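Local atomic coordinates of putative acetyl transferase (Pyrococcus furiosus, PDB entry 1VKC), a protein that probably acts as a GNAT-family acyltransferase, moving an acyl group, likely from an acetyl-CoA-type donor, to a substrate that remains unidentified. Residues 58-63 against 121-126; 80-85 against 89-94; 115-120 against 145-150. All coordinates share one frame; numbering follows the deposited sequence.

Overall arrangement
All three contacts belong to one GNAT-type sheet and the helices packed on it. Contact 2 (80-85 with 89-94) is the partly buried one: a strand pair in the sheet itself, joined by five backbone hydrogen bonds and burying 503 Å². Contacts 1 and 3 are surface contacts of 69 and 92 Å², each carried by one glutamate, and both use helix 108-122. In contact 1 Glu60, at the start of strand 60-68, forms a long salt bridge to Arg123 at the end of that helix; in contact 3 the helix accepts a short hydrogen bond from a tyrosine. Trp119 and Ala120 tie the three together, packing on Ile81 and Ala92 of contact 2, while Trp119 also meets Glu60 of contact 1.

Contact 1 of 3, residues 58-63 against 121-126; sequences QGEHKF and KERGAK
On the surface of this GNAT-type domain, where the start of a sheet strand faces the end of a helix, Glu60, near the start of strand 60-68, meets Arg123, at the C-terminal end of helix 108-122. The two backbones are far apart, with 10.3 Å between the CA atoms of Glu60 and Arg123, so the side chains cover the gap. Glu60 does so by reach: its CG lies anti to the backbone N (chi1 -179°) and the chain beyond stays extended, carrying the carboxylate out toward the helix end. Arg123 instead folds twice, at chi2 and chi3, and crosses the glutamate at about a right angle.

OE1 does the touching. The salt bridge itself, from Glu60 OE1 to Arg123 NH2, is long at 3.7 Å; the same oxygen is nearer to Arg123 CD, at 3.2 Å. That oxygen sits at the edge of the guanidinium and in its plane, yet the carboxylate plane is turned 80° from the guanidinium plane. The two flat groups are therefore not set for the side-by-side, two-bond pairing of a bidentate bridge, and the attraction is probably mainly electrostatic.

Arg123 sits where the helix stops. Gly124 takes a positive phi of 90° and returns its N to Lys121 O at 3.0 Å, part of a Schellman motif that turns the chain back toward the sheet. Next to the bridge, Glu60 packs on Trp119 of the same helix and Arg123 on Ile81 of strand 73-83, while the carbonyl O of Arg123 accepts a hydrogen bond from Lys90 NZ.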
loop_
_atom_site.group_PDB
_atom_site.type_symbol
_atom_site.label_atom_id
_atom_site.label_comp_id
_atom_site.label_asym_id
_atom_site.label_seq_id
_atom_site.Cartn_x
_atom_site.Cartn_y
_atom_site.Cartn_z
ATOM N N GLN A 58 -22.156 -12.500 2.808
ATOM C CA GLN A 58 -23.576 -12.185 2.620
ATOM C C GLN A 58 -23.922 -11.832 1.164
ATOM O O GLN A 58 -23.345 -10.905 0.588
ATOM C CB GLN A 58 -23.977 -11.024 3.536
ATOM N N GLY A 59 -24.874 -12.573 0.585
ATOM C CA GLY A 59 -25.432 -12.253 -0.741
ATOM C C GLY A 59 -24.806 -13.021 -1.894
ATOM O O GLY A 59 -23.995 -13.918 -1.688
ATOM N N GLU A 60 -25.214 -12.654 -3.109
ATOM C CA GLU A 60 -24.744 -13.264 -4.343
ATOM C C GLU A 60 -23.695 -12.346 -4.980
ATOM O O GLU A 60 -24.031 -11.271 -5.485
ATOM C CB GLU A 60 -25.923 -13.464 -5.310
ATOM C CG GLU A 60 -25.567 -14.126 -6.639
ATOM C CD GLU A 60 -26.574 -13.834 -7.743
ATOM O OE1 GLU A 60 -26.192 -13.903 -8.925
ATOM O OE2 GLU A 60 -27.748 -13.532 -7.435
ATOM N N HIS A 61 -22.431 -12.788 -4.972
ATOM C CA HIS A 61 -21.303 -11.959 -5.431
ATOM C C HIS A 61 -20.803 -12.380 -6.815
ATOM O O HIS A 61 -20.864 -13.559 -7.183
ATOM C CB HIS A 61 -20.153 -12.007 -4.411
ATOM C CG HIS A 61 -19.377 -13.294 -4.422
ATOM N ND1 HIS A 61 -19.528 -14.268 -3.457
ATOM C CD2 HIS A 61 -18.439 -13.763 -5.282
ATOM C CE1 HIS A 61 -18.720 -15.280 -3.722
ATOM N NE2 HIS A 61 -18.053 -15.002 -4.828
ATOM N N LYS A 62 -20.311 -11.413 -7.579
ATOM C CA LYS A 62 -19.702 -11.662 -8.879
ATOM C C LYS A 62 -18.489 -10.771 -9.038
ATOM O O LYS A 62 -18.541 -9.587 -8.745
ATOM C CB LYS A 62 -20.696 -11.359 -10.003
ATOM C CG LYS A 62 -20.167 -11.513 -11.405
ATOM C CD LYS A 62 -19.953 -12.964 -11.773
ATOM C CE LYS A 62 -19.490 -13.099 -13.203
ATOM N NZ LYS A 62 -19.295 -14.534 -13.580
ATOM N N PHE A 63 -17.398 -11.356 -9.488
ATOM C CA PHE A 63 -16.201 -10.618 -9.806
ATOM C C PHE A 63 -15.909 -10.758 -11.270
ATOM O O PHE A 63 -16.020 -11.855 -11.827
ATOM C CB PHE A 63 -15.021 -11.187 -9.038
ATOM C CG PHE A 63 -15.069 -10.957 -7.568
ATOM C CD1 PHE A 63 -14.498 -9.822 -7.011
ATOM C CD2 PHE A 63 -15.599 -11.918 -6.723
ATOM C CE1 PHE A 63 -14.509 -9.620 -5.650
ATOM C CE2 PHE A 63 -15.612 -11.724 -5.358
ATOM C CZ PHE A 63 -15.056 -10.568 -4.815
ATOM N N LYS A 121 -27.959 -6.905 -15.556
ATOM C CA LYS A 121 -29.162 -7.024 -16.373
ATOM C C LYS A 121 -29.581 -8.504 -16.526
ATOM O O LYS A 121 -30.765 -8.826 -16.407
ATOM C CB LYS A 121 -28.939 -6.381 -17.747
ATOM C CG LYS A 121 -30.216 -5.886 -18.436
ATOM C CD LYS A 121 -29.870 -4.859 -19.525
ATOM C CE LYS A 121 -31.108 -4.365 -20.267
ATOM N NZ LYS A 121 -30.753 -3.443 -21.390
ATOM N N GLU A 122 -28.608 -9.381 -16.791
ATOM C CA GLU A 122 -28.855 -10.849 -16.920
ATOM C C GLU A 122 -29.479 -11.435 -15.694
ATOM O O GLU A 122 -30.257 -12.382 -15.784
ATOM C CB GLU A 122 -27.550 -11.609 -17.122
ATOM C CG GLU A 122 -26.849 -11.363 -18.423
ATOM C CD GLU A 122 -25.514 -12.081 -18.494
ATOM O OE1 GLU A 122 -24.723 -11.715 -19.382
ATOM O OE2 GLU A 122 -25.257 -13.001 -17.670
ATOM N N ARG A 123 -29.089 -10.910 -14.527
ATOM C CA ARG A 123 -29.601 -11.396 -13.237
ATOM C C ARG A 123 -30.965 -10.822 -12.886
ATOM O O ARG A 123 -31.547 -11.207 -11.891
ATOM C CB ARG A 123 -28.614 -11.076 -12.095
ATOM C CG ARG A 123 -27.262 -11.728 -12.218
ATOM C CD ARG A 123 -27.237 -13.205 -11.829
ATOM N NE ARG A 123 -27.787 -14.056 -12.869
ATOM C CZ ARG A 123 -27.838 -15.391 -12.804
ATOM N NH1 ARG A 123 -28.358 -16.081 -13.817
ATOM N NH2 ARG A 123 -27.361 -16.038 -11.741
ATOM N N GLY A 124 -31.461 -9.881 -13.676
ATOM C CA GLY A 124 -32.753 -9.260 -13.395
ATOM C C GLY A 124 -32.678 -8.022 -12.521
ATOM O O GLY A 124 -33.689 -7.550 -12.030
ATOM N N ALA A 125 -31.492 -7.461 -12.340
ATOM C CA ALA A 125 -31.386 -6.199 -11.550
ATOM C C ALA A 125 -32.055 -5.050 -12.303
ATOM O O ALA A 125 -32.032 -5.028 -13.525
ATOM C CB ALA A 125 -29.951 -5.875 -11.260
ATOM N N LYS A 126 -32.654 -4.108 -11.561
ATOM C CA LYS A 126 -33.327 -2.911 -12.123
ATOM C C LYS A 126 -32.470 -1.645 -12.029
ATOM O O LYS A 126 -32.802 -0.610 -12.613
ATOM C CB LYS A 126 -34.644 -2.639 -11.384
ATOM C CG LYS A 126 -35.508 -3.864 -11.121
ATOM C CD LYS A 126 -35.906 -4.546 -12.383
#

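Contact 2 of 3, residues 80-85 against 89-94; sequences CITLDT and VKIAYI
Thr82 and Ile91 face each other as a hydrogen-bonded antiparallel pair, their side chains lying side by side and pointing the same way. Thr82 N gives to Ile91 O at 2.9 Å and Ile91 N to Thr82 O at 2.8 Å. Cys80 and Tyr93 repeat the two-way bonding, and Asp84 N reaches Val89 O at 2.9 Å.

From its CB the Ile91 side chain forks. CG1 stands between the backbone N and the carbonyl carbon (chi1 63°), a crowded position that sets it 3.8 Å from Thr82 CG2, over the Thr82 carbonyl. The other branch, CG2, meets Asp84 CB at 3.8 Å. At the tip, CD1 comes within 3.8 Å of Asp84 OD2, so the aspartate, crossing at about a right angle, meets both branches. Its polar atoms are held from outside: OD2 by a salt bridge to Lys127, OD1 by the N-H groups of Val86 and Asp87 in the turn.

On the opposite face Ile81 CG2 packs on Lys90 CG at 3.6 Å and Ile81 CD1 on Ala92 CB at 4.0 Å, on the side covered by helix 108-122. The strand axes run at 139°, well short of strictly antiparallel, the mark of a strongly twisted beta hairpin, here the one joining the third and fourth strands of the GNAT fold.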
loop_
_atom_site.group_PDB
_atom_site.type_symbol
_atom_site.label_atom_id
_atom_site.label_comp_id
_atom_site.label_asym_id
_atom_site.label_seq_id
_atom_site.Cartn_x
_atom_site.Cartn_y
_atom_site.Cartn_z
ATOM N N CYS A 80 -22.460 -7.162 -6.166
ATOM C CA CYS A 80 -23.363 -7.851 -5.244
ATOM C C CYS A 80 -24.817 -7.637 -5.658
ATOM O O CYS A 80 -25.282 -6.489 -5.714
ATOM C CB CYS A 80 -23.194 -7.289 -3.826
ATOM S SG CYS A 80 -24.130 -8.142 -2.547
ATOM N N ILE A 81 -25.536 -8.733 -5.912
ATOM C CA ILE A 81 -26.979 -8.672 -6.190
ATOM C C ILE A 81 -27.723 -8.626 -4.873
ATOM O O ILE A 81 -27.556 -9.507 -4.032
ATOM C CB ILE A 81 -27.453 -9.906 -7.016
ATOM C CG1 ILE A 81 -26.754 -9.964 -8.379
ATOM C CG2 ILE A 81 -28.990 -9.917 -7.158
ATOM C CD1 ILE A 81 -27.055 -8.807 -9.298
ATOM N N THR A 82 -28.533 -7.591 -4.676
ATOM C CA THR A 82 -29.258 -7.420 -3.423
ATOM C C THR A 82 -30.552 -6.667 -3.666
ATOM O O THR A 82 -30.969 -6.518 -4.837
ATOM C CB THR A 82 -28.340 -6.724 -2.356
ATOM O OG1 THR A 82 -29.031 -6.612 -1.111
ATOM C CG2 THR A 82 -28.027 -5.283 -2.744
ATOM N N LEU A 83 -31.238 -6.264 -2.591
ATOM C CA LEU A 83 -32.466 -5.471 -2.709
ATOM C C LEU A 83 -32.247 -4.024 -2.338
ATOM O O LEU A 83 -31.511 -3.718 -1.409
ATOM C CB LEU A 83 -33.590 -6.037 -1.841
ATOM C CG LEU A 83 -34.193 -7.354 -2.310
ATOM C CD1 LEU A 83 -35.048 -7.947 -1.191
ATOM C CD2 LEU A 83 -34.998 -7.176 -3.582
ATOM N N ASP A 84 -32.929 -3.135 -3.052
ATOM C CA ASP A 84 -32.838 -1.711 -2.808
ATOM C C ASP A 84 -33.594 -1.349 -1.526
ATOM O O ASP A 84 -34.739 -1.752 -1.339
ATOM C CB ASP A 84 -33.425 -0.947 -3.991
ATOM C CG ASP A 84 -32.992 0.487 -4.022
ATOM O OD1 ASP A 84 -33.657 1.332 -3.399
ATOM O OD2 ASP A 84 -31.981 0.863 -4.668
ATOM N N THR A 85 -32.957 -0.580 -0.647
ATOM C CA THR A 85 -33.556 -0.250 0.665
ATOM C C THR A 85 -34.675 0.774 0.578
ATOM O O THR A 85 -35.360 1.019 1.578
ATOM C CB THR A 85 -32.479 0.263 1.655
ATOM O OG1 THR A 85 -31.799 1.397 1.094
ATOM C CG2 THR A 85 -31.394 -0.766 1.882
ATOM N N VAL A 89 -36.480 -3.392 -5.052
ATOM C CA VAL A 89 -36.317 -4.125 -6.296
ATOM C C VAL A 89 -34.912 -4.675 -6.281
ATOM O O VAL A 89 -34.053 -4.194 -5.538
ATOM C CB VAL A 89 -36.510 -3.248 -7.584
ATOM C CG1 VAL A 89 -37.968 -2.879 -7.799
ATOM C CG2 VAL A 89 -35.595 -1.999 -7.587
ATOM N N LYS A 90 -34.689 -5.701 -7.069
ATOM C CA LYS A 90 -33.361 -6.284 -7.180
ATOM C C LYS A 90 -32.439 -5.226 -7.781
ATOM O O LYS A 90 -32.840 -4.509 -8.709
ATOM C CB LYS A 90 -33.396 -7.518 -8.056
ATOM C CG LYS A 90 -32.095 -8.322 -8.025
ATOM C CD LYS A 90 -32.139 -9.499 -9.014
ATOM C CE LYS A 90 -33.188 -10.507 -8.654
ATOM N NZ LYS A 90 -32.975 -11.766 -9.414
ATOM N N ILE A 91 -31.231 -5.103 -7.218
ATOM C CA ILE A 91 -30.202 -4.203 -7.740
ATOM C C ILE A 91 -28.870 -4.899 -7.721
ATOM O O ILE A 91 -28.718 -5.929 -7.075
ATOM C CB ILE A 91 -30.127 -2.901 -6.915
ATOM C CG1 ILE A 91 -29.713 -3.193 -5.460
ATOM C CG2 ILE A 91 -31.477 -2.144 -7.007
ATOM C CD1 ILE A 91 -29.419 -1.885 -4.618
ATOM N N ALA A 92 -27.925 -4.365 -8.468
ATOM C CA ALA A 92 -26.553 -4.805 -8.378
ATOM C C ALA A 92 -25.815 -3.684 -7.678
ATOM O O ALA A 92 -25.806 -2.565 -8.168
ATOM C CB ALA A 92 -25.984 -5.020 -9.713
ATOM N N TYR A 93 -25.208 -3.987 -6.539
ATOM C CA TYR A 93 -24.378 -3.026 -5.838
ATOM C C TYR A 93 -22.897 -3.306 -6.194
ATOM O O TYR A 93 -22.432 -4.445 -6.114
ATOM C CB TYR A 93 -24.600 -3.126 -4.343
ATOM C CG TYR A 93 -23.945 -2.000 -3.571
ATOM C CD1 TYR A 93 -22.700 -2.170 -2.971
ATOM C CD2 TYR A 93 -24.566 -0.761 -3.455
ATOM C CE1 TYR A 93 -22.104 -1.134 -2.255
ATOM C CE2 TYR A 93 -23.964 0.288 -2.755
ATOM C CZ TYR A 93 -22.740 0.092 -2.167
ATOM O OH TYR A 93 -22.158 1.129 -1.462
ATOM N N ILE A 94 -22.192 -2.270 -6.603
ATOM C CA ILE A 94 -20.778 -2.381 -6.942
ATOM C C ILE A 94 -19.980 -1.953 -5.726
ATOM O O ILE A 94 -19.950 -0.754 -5.363
ATOM C CB ILE A 94 -20.410 -1.477 -8.135
ATOM C CG1 ILE A 94 -21.325 -1.714 -9.341
ATOM C CG2 ILE A 94 -18.910 -1.630 -8.499
ATOM C CD1 ILE A 94 -21.243 -3.023 -9.948
#

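Contact 3 of 3, residues 115-120 against 145-150; sequences KAEEWA and RGYKAR
Around Glu117 and Tyr147 the two backbones run well apart: the nearest CA atoms, those of Glu117 and Arg145, are 10.8 Å from each other. Residues 115-120 are regular helix, as the bond from Trp119 N to Lys115 O at 2.9 Å attests. Residues 145-150 have no regular structure; they begin where Gly146, with its positive phi, serves as the C-prime residue of the Schellman motif that ends helix 138-144, and then run on as an irregular chain.

The gap is closed by two side chains arriving from opposite directions. Tyr147 donates from OH to Glu117 OE1 over 2.7 Å, a short bond. The hydroxyl approaches OE1 from above, 40° out of the carboxylate plane, and that plane is rotated 59° from the ring. Seen from the tyrosine, however, OE1 stays near the ring plane at the edge, displaced toward one side of the hydroxyl, since it also lies 3.3 Å from Tyr147 CE1. Glu117 gets there with CG anti to the carbonyl carbon (chi1 -69°) and an extended chain beyond it, which leads the carboxylate out to the tyrosine.

Helix 108-122 and the loop after helix 138-144 both send a side chain onto strand 128-130, the parallel neighbour of strand 90-99 in the GNAT sheet. The strand supplies a common floor: Glu117 and Tyr147 both touch Ile128, and Tyr147 reaches Leu130 as well. Arg145, although its CB points toward the helix, keeps its charge away from the glutamate, with 7.0 Å between Arg145 NE and Glu117 OE1. Its guanidinium is engaged by Trp141, through a cation-pi contact and a hydrogen bond from NH2 to the carbonyl O, and by Ser110 OG at NH1, a further tie from the loop end to helix 108-122.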
loop_
_atom_site.group_PDB
_atom_site.type_symbol
_atom_site.label_atom_id
_atom_site.label_comp_id
_atom_site.label_asym_id
_atom_site.label_seq_id
_atom_site.Cartn_x
_atom_site.Cartn_y
_atom_site.Cartn_z
ATOM N N LYS A 115 -19.248 -4.484 -18.363
ATOM C CA LYS A 115 -19.452 -5.931 -18.124
ATOM C C LYS A 115 -20.350 -6.180 -16.902
ATOM O O LYS A 115 -21.245 -7.025 -16.928
ATOM C CB LYS A 115 -18.115 -6.648 -17.953
ATOM C CG LYS A 115 -18.186 -8.135 -18.237
ATOM N N ALA A 116 -20.095 -5.426 -15.830
ATOM C CA ALA A 116 -20.893 -5.479 -14.629
ATOM C C ALA A 116 -22.357 -5.115 -14.892
ATOM O O ALA A 116 -23.256 -5.810 -14.445
ATOM C CB ALA A 116 -20.283 -4.538 -13.551
ATOM N N GLU A 117 -22.582 -4.029 -15.619
ATOM C CA GLU A 117 -23.928 -3.611 -16.006
ATOM C C GLU A 117 -24.639 -4.689 -16.838
ATOM O O GLU A 117 -25.825 -5.005 -16.615
ATOM C CB GLU A 117 -23.859 -2.295 -16.752
ATOM C CG GLU A 117 -23.464 -1.133 -15.835
ATOM C CD GLU A 117 -23.458 0.212 -16.537
ATOM O OE1 GLU A 117 -22.808 1.156 -16.020
ATOM O OE2 GLU A 117 -24.116 0.339 -17.595
ATOM N N GLU A 118 -23.895 -5.279 -17.756
ATOM C CA GLU A 118 -24.427 -6.364 -18.589
ATOM C C GLU A 118 -24.832 -7.578 -17.739
ATOM O O GLU A 118 -25.932 -8.112 -17.917
ATOM C CB GLU A 118 -23.420 -6.733 -19.679
ATOM C CG GLU A 118 -23.330 -5.656 -20.757
ATOM C CD GLU A 118 -22.077 -5.733 -21.638
ATOM O OE1 GLU A 118 -21.183 -6.576 -21.373
ATOM O OE2 GLU A 118 -21.990 -4.924 -22.603
ATOM N N TRP A 119 -23.970 -7.980 -16.800
ATOM C CA TRP A 119 -24.241 -9.104 -15.932
ATOM C C TRP A 119 -25.410 -8.821 -14.992
ATOM O O TRP A 119 -26.266 -9.678 -14.802
ATOM C CB TRP A 119 -23.003 -9.489 -15.139
ATOM C CG TRP A 119 -23.172 -10.735 -14.296
ATOM C CD1 TRP A 119 -23.015 -12.036 -14.704
ATOM C CD2 TRP A 119 -23.500 -10.786 -12.918
ATOM N NE1 TRP A 119 -23.240 -12.891 -13.651
ATOM C CE2 TRP A 119 -23.537 -12.149 -12.538
ATOM C CE3 TRP A 119 -23.767 -9.814 -11.943
ATOM C CZ2 TRP A 119 -23.837 -12.557 -11.239
ATOM C CZ3 TRP A 119 -24.067 -10.220 -10.654
ATOM C CH2 TRP A 119 -24.095 -11.586 -10.312
ATOM N N ALA A 120 -25.437 -7.617 -14.415
ATOM C CA ALA A 120 -26.545 -7.192 -13.576
ATOM C C ALA A 120 -27.903 -7.357 -14.314
ATOM O O ALA A 120 -28.855 -7.907 -13.764
ATOM C CB ALA A 120 -26.321 -5.710 -13.105
ATOM N N ARG A 145 -21.733 8.241 -17.420
ATOM C CA ARG A 145 -22.162 6.904 -17.793
ATOM C C ARG A 145 -23.613 6.609 -17.369
ATOM O O ARG A 145 -24.040 5.456 -17.367
ATOM C CB ARG A 145 -21.200 5.872 -17.186
ATOM C CG ARG A 145 -19.840 5.891 -17.845
ATOM C CD ARG A 145 -18.695 5.302 -17.066
ATOM N NE ARG A 145 -17.496 5.224 -17.906
ATOM C CZ ARG A 145 -16.770 6.271 -18.294
ATOM N NH1 ARG A 145 -15.731 6.088 -19.090
ATOM N NH2 ARG A 145 -17.052 7.497 -17.877
ATOM N N GLY A 146 -24.353 7.640 -16.991
ATOM C CA GLY A 146 -25.771 7.478 -16.704
ATOM C C GLY A 146 -26.138 7.385 -15.237
ATOM O O GLY A 146 -27.308 7.210 -14.925
ATOM N N TYR A 147 -25.159 7.538 -14.335
ATOM C CA TYR A 147 -25.414 7.474 -12.885
ATOM C C TYR A 147 -25.808 8.816 -12.302
ATOM O O TYR A 147 -25.208 9.847 -12.622
ATOM C CB TYR A 147 -24.196 6.931 -12.119
ATOM C CG TYR A 147 -23.878 5.494 -12.446
ATOM C CD1 TYR A 147 -23.327 5.141 -13.693
ATOM C CD2 TYR A 147 -24.145 4.475 -11.531
ATOM C CE1 TYR A 147 -23.050 3.810 -14.016
ATOM C CE2 TYR A 147 -23.871 3.174 -11.831
ATOM C CZ TYR A 147 -23.328 2.837 -13.091
ATOM O OH TYR A 147 -23.081 1.528 -13.393
ATOM N N LYS A 148 -26.792 8.787 -11.401
ATOM C CA LYS A 148 -27.275 9.977 -10.744
ATOM C C LYS A 148 -27.252 9.798 -9.230
ATOM O O LYS A 148 -27.587 8.730 -8.716
ATOM C CB LYS A 148 -28.695 10.282 -11.203
ATOM C CG LYS A 148 -28.842 10.521 -12.729
ATOM N N ALA A 149 -26.845 10.843 -8.520
ATOM C CA ALA A 149 -26.831 10.818 -7.040
ATOM C C ALA A 149 -28.265 10.725 -6.512
ATOM O O ALA A 149 -29.096 11.574 -6.828
ATOM C CB ALA A 149 -26.151 12.062 -6.507
ATOM N N ARG A 150 -28.558 9.672 -5.745
ATOM C CA ARG A 150 -29.889 9.449 -5.157
ATOM C C ARG A 150 -29.903 9.730 -3.634
ATOM O O ARG A 150 -30.934 10.076 -3.065
ATOM C CB ARG A 150 -30.321 7.988 -5.412
ATOM C CG ARG A 150 -31.662 7.570 -4.826
ATOM C CD ARG A 150 -32.854 8.224 -5.497
#